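PDB 3PI7: NADH oxidoreductase from Mesorhizobium loti, which probably binds NADPH and acts as an NAD(P)H-dependent oxidoreductase, possibly a quinone reductase. Local coordinates for residues A[28-33]-A[333-338]; A[107-112]-A[144-149]; A[245-250]-A[271-276]. All coordinates share one frame; numbering follows the deposited sequence.

Interaction 1 of 3, residues A[28-33]-A[333-338]; sequences SALEAM and WVPAEL
No flat group takes part here; the puckered ring of Pro335 takes that place, and residues 30 to 33 pass over its CB, CG and CD. Pro335 CD meets Met33 CG at 3.5 Å, tighter than a usual carbon contact. Pro335 CG lies 3.8 Å from Ala32 CA. Pro335 CB lies 3.5 Å from Leu30 O and also comes near Glu31 O.

Residue 33 is a selenomethionine. Its chain bends twice, at chi2 (-93°) and chi3 (-88°). SE and CE therefore turn onto the neighbouring Val334, with Met33 CE 3.9 Å from Val334 CB. Met33 thus touches two consecutive helix residues, Pro335 through CG and Val334 through the end of its chain.

Helix 327-338 connects the parallel strands 323-326 and 345-348, in a beta-alpha-beta crossover at the C-terminal return to the GroES-like part of the fold. Segment 28-33 belongs to the loop between strands 10-16 and 37-43. That loop packs on the last turns of the helix, where proline has no N-H to give to the preceding turn.

Leu30 reaches in next to Met33. Its CB points toward the helix, and its CG is anti to the backbone N (chi1 -173°). Leu30 CD2 touches Leu338 CD1 at 3.8 Å and lies more loosely near Pro335 CG. Leu30 and Leu338 both also pack on Val66 of helix 63-69. One water bridges the two backbones. It donates to Pro335 O at 2.7 Å and to Leu30 O, a bond short enough for its exact length to be doubtful. Glu31 points away, and its OE2 is bonded to Tyr36 OH.

Interaction 2 of 3, residues A[107-112]-A[144-149]; sequences RVAFAT and AAMIVN
Ile147, which packs on the strand residues Ala109 and Ala111, lies where a glutamate grips the backbone. Glu86 OE1 accepts a hydrogen bond from Val148 N and a weak one from Ile147 N. Two successive amides thus share one carboxylate oxygen near the start of helix 148-163. Glu86 starts strand 86-94, which pairs with strand 107-111.

The contact itself is apolar. Ile147 CG1 is anti to its own carbonyl carbon (chi1 -64°), and the chain then runs on extended (chi2 168°) to bring CD1 down on the strand. Ile147 CD1 rests against the Phe110-Ala111 peptide, 3.4 Å from Phe110 C and 3.6 Å from Ala111 N. Ile147 CD1 also lies 4.2 Å from Ala109 CB and 4.1 Å from Ala111 CB. It sits between the two alanine methyls. The second branch, CG2, also meets Ala111 CB.

Met146, a selenomethionine, adds its CB, which is 4.1 Å from Ala109 CB. Met146 was modelled in two conformers; its side chain touches Ile132 and Leu134.

Ala109 and Ala111 direct CB at segment 144-149. Phe110, between them, points the other way and packs on Ala124 and Ala126 of strand 123-127. Strand 107-111 lies between strands 86-94 and 131-133 in the GroES-like sheet. Segment 144-149 leads out of that fold toward the Rossmann domain.

The strand's backbone bonds go to its sheet neighbours: Ala109 pairs with Ile132, Phe110 with Gly87 and Ala111 with Ala130. With the backbone paired in this way, a methyl probably lies on the peptide at little polar cost. The contact therefore rests on van der Waals packing and the burial of small apolar groups.

Interaction 3 of 3, residues A[245-250]-A[271-276]; sequences LASAIF and VIREPG
Ser247 on helix 243-252 and Val271 on the short, weakly bonded strand about 270-272 bring their CA atoms to 5.7 Å, the nearest CA pair of the two segments. One side-chain hydrogen bond joins them in one of the two conformers modelled for Ser247; how often it forms is uncertain. In that conformer Ser247 OG is anti to its backbone N (chi1 175°) and donates to Val271 O over 2.7 Å. The donor meets the C=O at 135° and stands above the carbonyl plane, tilted 37° out of it.

A water makes a second link. It donates to Ser247 O at 2.7 Å and accepts from Arg273 N at 3.0 Å. Ser247 thus reaches the strand end through its hydroxyl and, by way of the water, through its carbonyl. The same water lies at the edge of the Phe250 ring, in its plane.

Arg273 was also modelled in two conformers. In the one described, its chain bends at chi3 and Arg273 NH2 comes to 3.5 Å from Ala248 CB, with the guanidinium oblique to that methyl. The charge is met by Glu222, whose OE2 forms a salt bridge with NH2. Further along the helix, Phe250 offers its ring edge to Ile272: Phe250 CE2 is 4.3 Å from Ile272 CG2. The ring also meets Trp259 and makes a cation-pi contact with Lys283.

Helix 243-252 connects the parallel strands 236-239 and 258-261 in a beta-alpha-beta crossover of the Rossmann fold. Ala246 and Ile249 pack on Phe237 of strand 236-239, and Ala248 touches Glu222 of helix 221-232. Val271 and Ile272 pair in an antiparallel ladder with a strand of the second subunit, so the contact joins this helix to the dimer interface.

In the fold
Interactions 1 and 2 belong to the GroES-like part of the chain, and interaction 3 to the Rossmann part at the dimer interface. No two share a helix or strand. Interactions 2 and 3 lie on opposite sides of the chain's centre, about 35 Å apart between centres, and both are nested within the long loop closed by interaction 1. Interaction 2 is buried and apolar. Interaction 1 is only partly buried, and a water joins its backbones beside the apolar packing. Interaction 3 is buried yet the most polar, with a direct hydrogen bond and a bridging water, and an arginine at its margin whose charge is paired with Glu222. It alone has the second subunit within reach.

Interaction 1 of 3, residues A[28-33]-A[333-338]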
ATOM      1  N   SER A  28     -13.782  18.179   1.527  1.00 23.16           N
ATOM      2  CA  SER A  28     -13.269  18.579   2.821  1.00 22.07           C
ATOM      3  C   SER A  28     -13.497  20.045   3.214  1.00 25.99           C
ATOM      4  O   SER A  28     -13.298  20.369   4.378  1.00 25.20           O
ATOM      5  CB  SER A  28     -11.778  18.263   2.863  1.00 22.96           C
ATOM      6  OG  SER A  28     -11.098  19.004   1.865  1.00 28.40           O
ATOM      7  N   ALA A  29     -13.898  20.913   2.274  1.00 24.96           N
ATOM      8  CA  ALA A  29     -14.170  22.321   2.566  1.00 25.89           C
ATOM      9  C   ALA A  29     -15.451  22.448   3.381  1.00 26.02           C
ATOM     10  O   ALA A  29     -16.423  21.735   3.131  1.00 24.12           O
ATOM     11  CB  ALA A  29     -14.295  23.112   1.269  1.00 27.41           C
ATOM     12  N   LEU A  30     -15.426  23.309   4.380  1.00 24.58           N
ATOM     13  CA  LEU A  30     -16.612  23.564   5.198  1.00 24.45           C
ATOM     14  C   LEU A  30     -17.164  24.892   4.754  1.00 26.92           C
ATOM     15  O   LEU A  30     -16.646  25.944   5.128  1.00 25.97           O
ATOM     16  CB  LEU A  30     -16.307  23.536   6.698  1.00 23.61           C
ATOM     17  CG  LEU A  30     -17.545  23.628   7.598  1.00 27.78           C
ATOM     18  CD1 LEU A  30     -18.389  22.344   7.531  1.00 27.74           C
ATOM     19  CD2 LEU A  30     -17.159  23.980   8.999  1.00 32.29           C
ATOM     20  N   GLU A  31     -18.132  24.813   3.862  1.00 25.01           N
ATOM     21  CA  GLU A  31     -18.783  25.929   3.223  1.00 27.41           C
ATOM     22  C   GLU A  31     -19.781  26.612   4.180  1.00 27.50           C
ATOM     23  O   GLU A  31     -19.989  27.822   4.102  1.00 28.15           O
ATOM     24  CB  GLU A  31     -19.470  25.441   1.908  1.00 30.34           C
ATOM     25  CG  GLU A  31     -20.673  24.497   2.033  1.00 44.26           C
ATOM     26  CD  GLU A  31     -20.533  23.083   2.586  1.00 63.73           C
ATOM     27  OE1 GLU A  31     -19.406  22.655   2.928  1.00 51.04           O
ATOM     28  OE2 GLU A  31     -21.577  22.398   2.686  1.00 59.56           O
ATOM     29  N   ALA A  32     -20.423  25.821   5.047  1.00 21.42           N
ATOM     30  CA  ALA A  32     -21.421  26.267   6.016  1.00 21.39           C
ATOM     31  C   ALA A  32     -21.549  25.253   7.148  1.00 22.72           C
ATOM     32  O   ALA A  32     -21.274  24.064   6.941  1.00 21.19           O
ATOM     33  CB  ALA A  32     -22.772  26.463   5.335  1.00 23.57           C
HETATM   34  N   MSE A  33     -21.997  25.716   8.334  1.00 16.75           N
HETATM   35  CA  MSE A  33     -22.208  24.820   9.465  1.00 14.37           C
HETATM   36  C   MSE A  33     -23.647  24.316   9.526  1.00 15.60           C
HETATM   37  O   MSE A  33     -23.886  23.203   9.986  1.00 16.02           O
HETATM   38  CB  MSE A  33     -21.889  25.545  10.786  1.00 15.65           C
HETATM   39  CG  MSE A  33     -20.452  25.947  10.899  1.00 18.12           C
HETATM   40 SE   MSE A  33     -19.428  24.638  11.774  0.75 20.55          SE
HETATM   41  CE  MSE A  33     -19.627  25.165  13.630  1.00 16.72           C
ATOM     42  N   TRP A 333     -20.040  31.665  12.109  1.00 20.84           N
ATOM     43  CA  TRP A 333     -18.743  32.169  11.669  1.00 22.45           C
ATOM     44  C   TRP A 333     -17.554  31.240  11.690  1.00 22.68           C
ATOM     45  O   TRP A 333     -16.474  31.666  11.253  1.00 20.44           O
ATOM     46  CB  TRP A 333     -18.401  33.449  12.458  1.00 23.10           C
ATOM     47  CG  TRP A 333     -19.522  34.449  12.456  1.00 26.16           C
ATOM     48  CD1 TRP A 333     -20.203  34.905  13.541  1.00 28.85           C
ATOM     49  CD2 TRP A 333     -20.198  34.986  11.301  1.00 27.52           C
ATOM     50  NE1 TRP A 333     -21.230  35.731  13.145  1.00 29.65           N
ATOM     51  CE2 TRP A 333     -21.229  35.823  11.775  1.00 32.20           C
ATOM     52  CE3 TRP A 333     -19.998  34.880   9.905  1.00 29.54           C
ATOM     53  CZ2 TRP A 333     -22.091  36.515  10.911  1.00 32.67           C
ATOM     54  CZ3 TRP A 333     -20.866  35.546   9.052  1.00 31.98           C
ATOM     55  CH2 TRP A 333     -21.881  36.374   9.553  1.00 33.45           C
ATOM     56  N   VAL A 334     -17.704  29.993  12.139  1.00 18.58           N
ATOM     57  CA  VAL A 334     -16.555  29.087  12.050  1.00 18.74           C
ATOM     58  C   VAL A 334     -16.148  28.912  10.530  1.00 21.54           C
ATOM     59  O   VAL A 334     -14.965  29.031  10.257  1.00 21.97           O
ATOM     60  CB  VAL A 334     -16.810  27.745  12.761  1.00 21.83           C
ATOM     61  CG1 VAL A 334     -15.979  26.617  12.158  1.00 21.73           C
ATOM     62  CG2 VAL A 334     -16.553  27.883  14.262  1.00 21.62           C
ATOM     63  N   PRO A 335     -17.050  28.705   9.538  1.00 20.28           N
ATOM     64  CA  PRO A 335     -16.572  28.523   8.149  1.00 19.99           C
ATOM     65  C   PRO A 335     -15.753  29.700   7.630  1.00 25.29           C
ATOM     66  O   PRO A 335     -14.756  29.477   6.948  1.00 24.53           O
ATOM     67  CB  PRO A 335     -17.857  28.330   7.345  1.00 22.30           C
ATOM     68  CG  PRO A 335     -18.804  27.768   8.310  1.00 26.07           C
ATOM     69  CD  PRO A 335     -18.513  28.522   9.596  1.00 21.82           C
ATOM     70  N   ALA A 336     -16.144  30.938   7.975  1.00 24.19           N
ATOM     71  CA  ALA A 336     -15.398  32.127   7.572  1.00 25.53           C
ATOM     72  C   ALA A 336     -14.014  32.107   8.181  1.00 28.87           C
ATOM     73  O   ALA A 336     -13.061  32.508   7.539  1.00 29.67           O
ATOM     74  CB  ALA A 336     -16.137  33.386   8.005  1.00 27.07           C
ATOM     75  N   GLU A 337     -13.896  31.670   9.434  1.00 26.01           N
ATOM     76  CA  GLU A 337     -12.595  31.624  10.091  1.00 26.32           C
ATOM     77  C   GLU A 337     -11.730  30.483   9.574  1.00 31.40           C
ATOM     78  O   GLU A 337     -10.511  30.619   9.553  1.00 31.95           O
ATOM     79  CB  GLU A 337     -12.737  31.523  11.623  1.00 27.93           C
ATOM     80  CG  GLU A 337     -13.309  32.771  12.273  1.00 37.30           C
ATOM     81  CD  GLU A 337     -12.533  34.058  12.051  1.00 51.99           C
ATOM     82  OE1 GLU A 337     -11.285  34.006  11.963  1.00 43.43           O
ATOM     83  OE2 GLU A 337     -13.186  35.115  11.918  1.00 52.68           O
ATOM     84  N   LEU A 338     -12.338  29.356   9.184  1.00 29.06           N
ATOM     85  CA  LEU A 338     -11.576  28.211   8.699  1.00 30.42           C
ATOM     86  C   LEU A 338     -10.930  28.484   7.330  1.00 38.79           C
ATOM     87  O   LEU A 338      -9.926  27.849   7.020  1.00 39.84           O
ATOM     88  CB  LEU A 338     -12.445  26.942   8.637  1.00 30.29           C
ATOM     89  CG  LEU A 338     -12.731  26.220   9.965  1.00 34.80           C
ATOM     90  CD1 LEU A 338     -13.572  24.987   9.731  1.00 35.16           C
ATOM     91  CD2 LEU A 338     -11.435  25.782  10.673  1.00 36.34           C
TER
HETATM   92  O   HOH W   1     -14.453  27.064   5.701  1.00 34.38           O

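Interaction 2 of 3, residues A[107-112]-A[144-149]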
ATOM      1  N   ARG A 107      -8.066  19.791  35.772  1.00 10.64           N
ATOM      2  CA  ARG A 107      -8.122  20.447  34.494  1.00 11.70           C
ATOM      3  C   ARG A 107      -7.389  19.536  33.524  1.00 14.62           C
ATOM      4  O   ARG A 107      -6.255  19.121  33.806  1.00 15.68           O
ATOM      5  CB  ARG A 107      -7.460  21.791  34.635  1.00 16.03           C
ATOM      6  CG  ARG A 107      -7.252  22.540  33.361  1.00 20.34           C
ATOM      7  CD  ARG A 107      -6.501  23.795  33.765  1.00 30.21           C
ATOM      8  NE  ARG A 107      -5.099  23.561  34.158  1.00 23.41           N
ATOM      9  CZ  ARG A 107      -4.094  24.266  33.651  1.00 37.03           C
ATOM     10  NH1 ARG A 107      -4.330  25.223  32.761  1.00 21.21           N
ATOM     11  NH2 ARG A 107      -2.843  24.009  34.016  1.00 29.41           N
ATOM     12  N   VAL A 108      -8.061  19.153  32.443  1.00 11.88           N
ATOM     13  CA  VAL A 108      -7.519  18.166  31.531  1.00 10.12           C
ATOM     14  C   VAL A 108      -7.640  18.567  30.092  1.00 14.09           C
ATOM     15  O   VAL A 108      -8.581  19.269  29.710  1.00 15.45           O
ATOM     16  CB  VAL A 108      -8.255  16.781  31.694  1.00 13.75           C
ATOM     17  CG1 VAL A 108      -7.986  16.124  33.048  1.00 13.21           C
ATOM     18  CG2 VAL A 108      -9.760  16.900  31.422  1.00 12.87           C
ATOM     19  N   ALA A 109      -6.715  18.069  29.287  1.00 12.52           N
ATOM     20  CA  ALA A 109      -6.874  18.036  27.839  1.00 11.90           C
ATOM     21  C   ALA A 109      -7.667  16.769  27.604  1.00 13.12           C
ATOM     22  O   ALA A 109      -7.433  15.782  28.318  1.00 12.66           O
ATOM     23  CB  ALA A 109      -5.517  17.969  27.158  1.00 13.63           C
ATOM     24  N   PHE A 110      -8.635  16.757  26.687  1.00  8.84           N
ATOM     25  CA  PHE A 110      -9.379  15.518  26.539  1.00  8.44           C
ATOM     26  C   PHE A 110      -9.732  15.239  25.089  1.00 12.96           C
ATOM     27  O   PHE A 110      -9.831  16.168  24.295  1.00 13.29           O
ATOM     28  CB  PHE A 110     -10.651  15.525  27.391  1.00 10.08           C
ATOM     29  CG  PHE A 110     -11.649  16.558  26.952  1.00 10.32           C
ATOM     30  CD1 PHE A 110     -11.588  17.860  27.440  1.00 12.64           C
ATOM     31  CD2 PHE A 110     -12.672  16.225  26.074  1.00 11.04           C
ATOM     32  CE1 PHE A 110     -12.509  18.832  27.013  1.00 13.27           C
ATOM     33  CE2 PHE A 110     -13.569  17.197  25.629  1.00 11.63           C
ATOM     34  CZ  PHE A 110     -13.487  18.487  26.115  1.00 11.65           C
ATOM     35  N   ALA A 111      -9.989  13.965  24.791  1.00 11.31           N
ATOM     36  CA  ALA A 111     -10.430  13.493  23.490  1.00 13.10           C
ATOM     37  C   ALA A 111     -11.706  12.717  23.756  1.00 15.45           C
ATOM     38  O   ALA A 111     -11.737  11.860  24.638  1.00 14.44           O
ATOM     39  CB  ALA A 111      -9.346  12.629  22.834  1.00 13.91           C
ATOM     40  N   THR A 112     -12.782  13.091  23.083  1.00 10.55           N
ATOM     41  CA  THR A 112     -14.089  12.476  23.346  1.00 10.49           C
ATOM     42  C   THR A 112     -14.235  11.108  22.721  1.00 14.51           C
ATOM     43  O   THR A 112     -15.060  10.312  23.202  1.00 13.54           O
ATOM     44  CB  THR A 112     -15.204  13.424  22.883  1.00 17.40           C
ATOM     45  OG1 THR A 112     -15.015  13.696  21.493  1.00 16.50           O
ATOM     46  CG2 THR A 112     -15.182  14.726  23.624  1.00 13.16           C
ATOM     47  N   ALA A 144      -6.112  22.744  24.920  1.00 17.18           N
ATOM     48  CA  ALA A 144      -7.222  22.468  24.019  1.00 17.22           C
ATOM     49  C   ALA A 144      -6.809  21.758  22.752  1.00 19.40           C
ATOM     50  O   ALA A 144      -7.640  21.110  22.148  1.00 18.31           O
ATOM     51  CB  ALA A 144      -7.978  23.745  23.666  1.00 19.06           C
ATOM     52  N   ALA A 145      -5.534  21.855  22.368  1.00 16.41           N
ATOM     53  CA  ALA A 145      -5.029  21.216  21.164  1.00 16.35           C
ATOM     54  C   ALA A 145      -3.805  20.321  21.476  1.00 18.19           C
ATOM     55  O   ALA A 145      -3.003  20.055  20.594  1.00 16.95           O
ATOM     56  CB  ALA A 145      -4.663  22.285  20.155  1.00 18.34           C
HETATM   57  N   MSE A 146      -3.716  19.842  22.730  1.00 13.67           N
HETATM   58  CA  MSE A 146      -2.578  19.040  23.192  0.50 11.75           C
HETATM   59  C   MSE A 146      -2.637  17.584  22.709  1.00 16.48           C
HETATM   60  O   MSE A 146      -1.590  16.934  22.674  1.00 15.71           O
HETATM   61  CB  MSE A 146      -2.465  19.092  24.741  0.50 12.53           C
HETATM   62  CG  MSE A 146      -1.249  18.340  25.314  0.50 17.12           C
HETATM   63 SE   MSE A 146      -1.174  18.305  27.252  0.50 21.99          SE
HETATM   64  CE  MSE A 146      -0.570  20.162  27.487  0.50 18.54           C
ATOM     65  N   ILE A 147      -3.791  17.059  22.352  1.00 14.04           N
ATOM     66  CA  ILE A 147      -3.846  15.646  21.981  1.00 14.60           C
ATOM     67  C   ILE A 147      -3.718  15.320  20.512  1.00 19.72           C
ATOM     68  O   ILE A 147      -2.790  14.598  20.178  1.00 20.12           O
ATOM     69  CB  ILE A 147      -5.138  14.994  22.576  1.00 16.39           C
ATOM     70  CG1 ILE A 147      -5.085  15.019  24.118  1.00 15.68           C
ATOM     71  CG2 ILE A 147      -5.381  13.548  22.038  1.00 16.46           C
ATOM     72  CD1 ILE A 147      -6.410  14.666  24.764  1.00 16.35           C
ATOM     73  N   VAL A 148      -4.676  15.720  19.669  1.00 15.78           N
ATOM     74  CA  VAL A 148      -4.784  15.224  18.299  1.00 16.90           C
ATOM     75  C   VAL A 148      -3.544  15.517  17.477  1.00 19.51           C
ATOM     76  O   VAL A 148      -2.868  14.573  17.074  1.00 18.78           O
ATOM     77  CB  VAL A 148      -6.072  15.704  17.580  1.00 22.60           C
ATOM     78  CG1 VAL A 148      -6.097  15.221  16.121  1.00 22.96           C
ATOM     79  CG2 VAL A 148      -7.320  15.220  18.330  1.00 23.14           C
ATOM     80  N   ASN A 149      -3.191  16.789  17.300  1.00 14.76           N
ATOM     81  CA  ASN A 149      -2.042  17.082  16.454  1.00 14.35           C
ATOM     82  C   ASN A 149      -0.722  16.751  17.120  1.00 15.27           C
ATOM     83  O   ASN A 149       0.055  16.066  16.470  1.00 15.61           O
ATOM     84  CB  ASN A 149      -2.071  18.505  15.925  1.00 15.18           C
ATOM     85  CG  ASN A 149      -3.151  18.672  14.864  1.00 23.18           C
ATOM     86  OD1 ASN A 149      -3.582  17.709  14.220  1.00 20.31           O
ATOM     87  ND2 ASN A 149      -3.688  19.867  14.752  1.00 25.30           N
TER

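Interaction 3 of 3, residues A[245-250]-A[271-276]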
ATOM      1  N   LEU A 245      -2.527  14.804  -6.571  1.00 15.85           N
ATOM      2  CA  LEU A 245      -1.287  15.346  -6.010  1.00 15.11           C
ATOM      3  C   LEU A 245      -0.487  14.245  -5.350  1.00 16.27           C
ATOM      4  O   LEU A 245       0.706  14.090  -5.615  1.00 15.69           O
ATOM      5  CB  LEU A 245      -1.594  16.437  -4.977  1.00 15.83           C
ATOM      6  CG  LEU A 245      -0.425  16.987  -4.180  1.00 21.01           C
ATOM      7  CD1 LEU A 245       0.619  17.608  -5.095  1.00 21.15           C
ATOM      8  CD2 LEU A 245      -0.910  17.952  -3.139  1.00 23.06           C
ATOM      9  N   ALA A 246      -1.147  13.456  -4.505  1.00 12.34           N
ATOM     10  CA  ALA A 246      -0.427  12.392  -3.804  1.00 12.70           C
ATOM     11  C   ALA A 246       0.021  11.285  -4.777  1.00 15.17           C
ATOM     12  O   ALA A 246       1.090  10.694  -4.581  1.00 13.23           O
ATOM     13  CB  ALA A 246      -1.289  11.843  -2.694  1.00 14.28           C
ATOM     14  N   SER A 247      -0.787  11.028  -5.818  1.00 12.47           N
ATOM     15  CA  SER A 247      -0.470  10.041  -6.854  0.50 12.23           C
ATOM     16  C   SER A 247       0.843  10.420  -7.541  1.00 16.80           C
ATOM     17  O   SER A 247       1.709   9.559  -7.733  1.00 14.95           O
ATOM     18  CB  SER A 247      -1.598   9.967  -7.876  0.50 14.21           C
ATOM     19  OG  SER A 247      -1.231   9.098  -8.934  0.70 18.11           O
ATOM     20  N   ALA A 248       0.999  11.713  -7.883  1.00 14.41           N
ATOM     21  CA  ALA A 248       2.192  12.264  -8.535  1.00 14.03           C
ATOM     22  C   ALA A 248       3.394  12.177  -7.631  1.00 15.02           C
ATOM     23  O   ALA A 248       4.477  11.784  -8.073  1.00 12.79           O
ATOM     24  CB  ALA A 248       1.946  13.714  -8.931  1.00 15.46           C
ATOM     25  N   ILE A 249       3.218  12.540  -6.343  1.00 12.37           N
ATOM     26  CA  ILE A 249       4.328  12.497  -5.393  1.00 11.57           C
ATOM     27  C   ILE A 249       4.831  11.058  -5.264  1.00 13.75           C
ATOM     28  O   ILE A 249       5.999  10.812  -5.435  1.00 12.62           O
ATOM     29  CB  ILE A 249       3.876  13.076  -4.036  1.00 13.41           C
ATOM     30  CG1 ILE A 249       3.683  14.608  -4.161  1.00 13.21           C
ATOM     31  CG2 ILE A 249       4.891  12.719  -2.921  1.00 14.79           C
ATOM     32  CD1 ILE A 249       2.979  15.202  -2.952  1.00 15.83           C
ATOM     33  N   PHE A 250       3.929  10.115  -4.949  1.00 11.49           N
ATOM     34  CA  PHE A 250       4.289   8.721  -4.809  1.00 10.58           C
ATOM     35  C   PHE A 250       5.028   8.204  -6.036  1.00 13.85           C
ATOM     36  O   PHE A 250       6.061   7.550  -5.911  1.00 12.67           O
ATOM     37  CB  PHE A 250       3.026   7.906  -4.574  1.00 11.28           C
ATOM     38  CG  PHE A 250       3.294   6.436  -4.368  1.00 11.23           C
ATOM     39  CD1 PHE A 250       4.031   5.994  -3.269  1.00 15.69           C
ATOM     40  CD2 PHE A 250       2.739   5.483  -5.226  1.00 13.43           C
ATOM     41  CE1 PHE A 250       4.227   4.633  -3.040  1.00 15.86           C
ATOM     42  CE2 PHE A 250       2.919   4.121  -4.988  1.00 15.33           C
ATOM     43  CZ  PHE A 250       3.661   3.706  -3.894  1.00 14.81           C
ATOM     44  N   VAL A 271      -5.008   7.485  -7.698  1.00 14.88           N
ATOM     45  CA  VAL A 271      -4.509   6.494  -8.649  1.00 14.38           C
ATOM     46  C   VAL A 271      -3.116   6.045  -8.256  1.00 16.18           C
ATOM     47  O   VAL A 271      -2.295   6.870  -7.875  1.00 15.91           O
ATOM     48  CB  VAL A 271      -4.525   7.070 -10.100  1.00 17.93           C
ATOM     49  CG1 VAL A 271      -3.822   6.145 -11.094  1.00 17.86           C
ATOM     50  CG2 VAL A 271      -5.945   7.372 -10.573  1.00 17.80           C
ATOM     51  N   ILE A 272      -2.842   4.747  -8.351  1.00 12.48           N
ATOM     52  CA  ILE A 272      -1.469   4.214  -8.269  1.00 12.09           C
ATOM     53  C   ILE A 272      -1.035   4.267  -9.733  1.00 16.11           C
ATOM     54  O   ILE A 272      -1.399   3.384 -10.531  1.00 14.95           O
ATOM     55  CB  ILE A 272      -1.405   2.807  -7.661  1.00 15.27           C
ATOM     56  CG1 ILE A 272      -2.069   2.755  -6.268  1.00 14.94           C
ATOM     57  CG2 ILE A 272       0.058   2.346  -7.616  1.00 16.61           C
ATOM     58  CD1 ILE A 272      -2.408   1.296  -5.755  1.00 18.47           C
ATOM     59  N   ARG A 273      -0.332   5.347 -10.104  1.00 14.29           N
ATOM     60  CA  ARG A 273       0.045   5.601 -11.488  0.50 14.37           C
ATOM     61  C   ARG A 273       0.803   4.437 -12.121  1.00 17.68           C
ATOM     62  O   ARG A 273       0.485   4.050 -13.246  1.00 16.42           O
ATOM     63  CB  ARG A 273       0.891   6.876 -11.608  0.50 13.79           C
ATOM     64  CG  ARG A 273       0.962   7.375 -13.048  0.50  9.80           C
ATOM     65  CD  ARG A 273       1.826   8.612 -13.173  0.50 16.31           C
ATOM     66  NE  ARG A 273       1.212   9.783 -12.535  0.50 16.50           N
ATOM     67  CZ  ARG A 273       1.770  10.989 -12.501  0.50 27.48           C
ATOM     68  NH1 ARG A 273       2.956  11.192 -13.057  0.50 18.60           N
ATOM     69  NH2 ARG A 273       1.150  11.998 -11.902  0.50 13.91           N
ATOM     70  N   GLU A 274       1.789   3.889 -11.411  1.00 15.54           N
ATOM     71  CA  GLU A 274       2.590   2.792 -11.949  1.00 15.88           C
ATOM     72  C   GLU A 274       2.645   1.679 -10.934  1.00 16.73           C
ATOM     73  O   GLU A 274       3.565   1.661 -10.109  1.00 15.09           O
ATOM     74  CB  GLU A 274       4.008   3.293 -12.274  1.00 17.51           C
ATOM     75  CG  GLU A 274       4.113   4.261 -13.444  1.00 30.48           C
ATOM     76  CD  GLU A 274       3.665   3.751 -14.805  1.00 62.08           C
ATOM     77  OE1 GLU A 274       3.874   2.552 -15.103  1.00 61.18           O
ATOM     78  OE2 GLU A 274       3.115   4.567 -15.582  1.00 58.33           O
ATOM     79  N   PRO A 275       1.659   0.756 -10.912  1.00 13.96           N
ATOM     80  CA  PRO A 275       1.698  -0.318  -9.909  1.00 13.31           C
ATOM     81  C   PRO A 275       2.980  -1.153  -9.958  1.00 17.52           C
ATOM     82  O   PRO A 275       3.372  -1.693  -8.927  1.00 15.51           O
ATOM     83  CB  PRO A 275       0.462  -1.181 -10.246  1.00 15.54           C
ATOM     84  CG  PRO A 275      -0.459  -0.232 -10.902  1.00 19.74           C
ATOM     85  CD  PRO A 275       0.454   0.638 -11.753  1.00 15.67           C
ATOM     86  N   GLY A 276       3.680  -1.158 -11.108  1.00 16.10           N
ATOM     87  CA  GLY A 276       4.973  -1.830 -11.248  1.00 15.95           C
ATOM     88  C   GLY A 276       5.989  -1.328 -10.230  1.00 17.03           C
ATOM     89  O   GLY A 276       6.912  -2.061  -9.852  1.00 17.40           O
TER
HETATM   90  O   HOH W   2       1.179   6.898  -8.065  1.00 16.16           O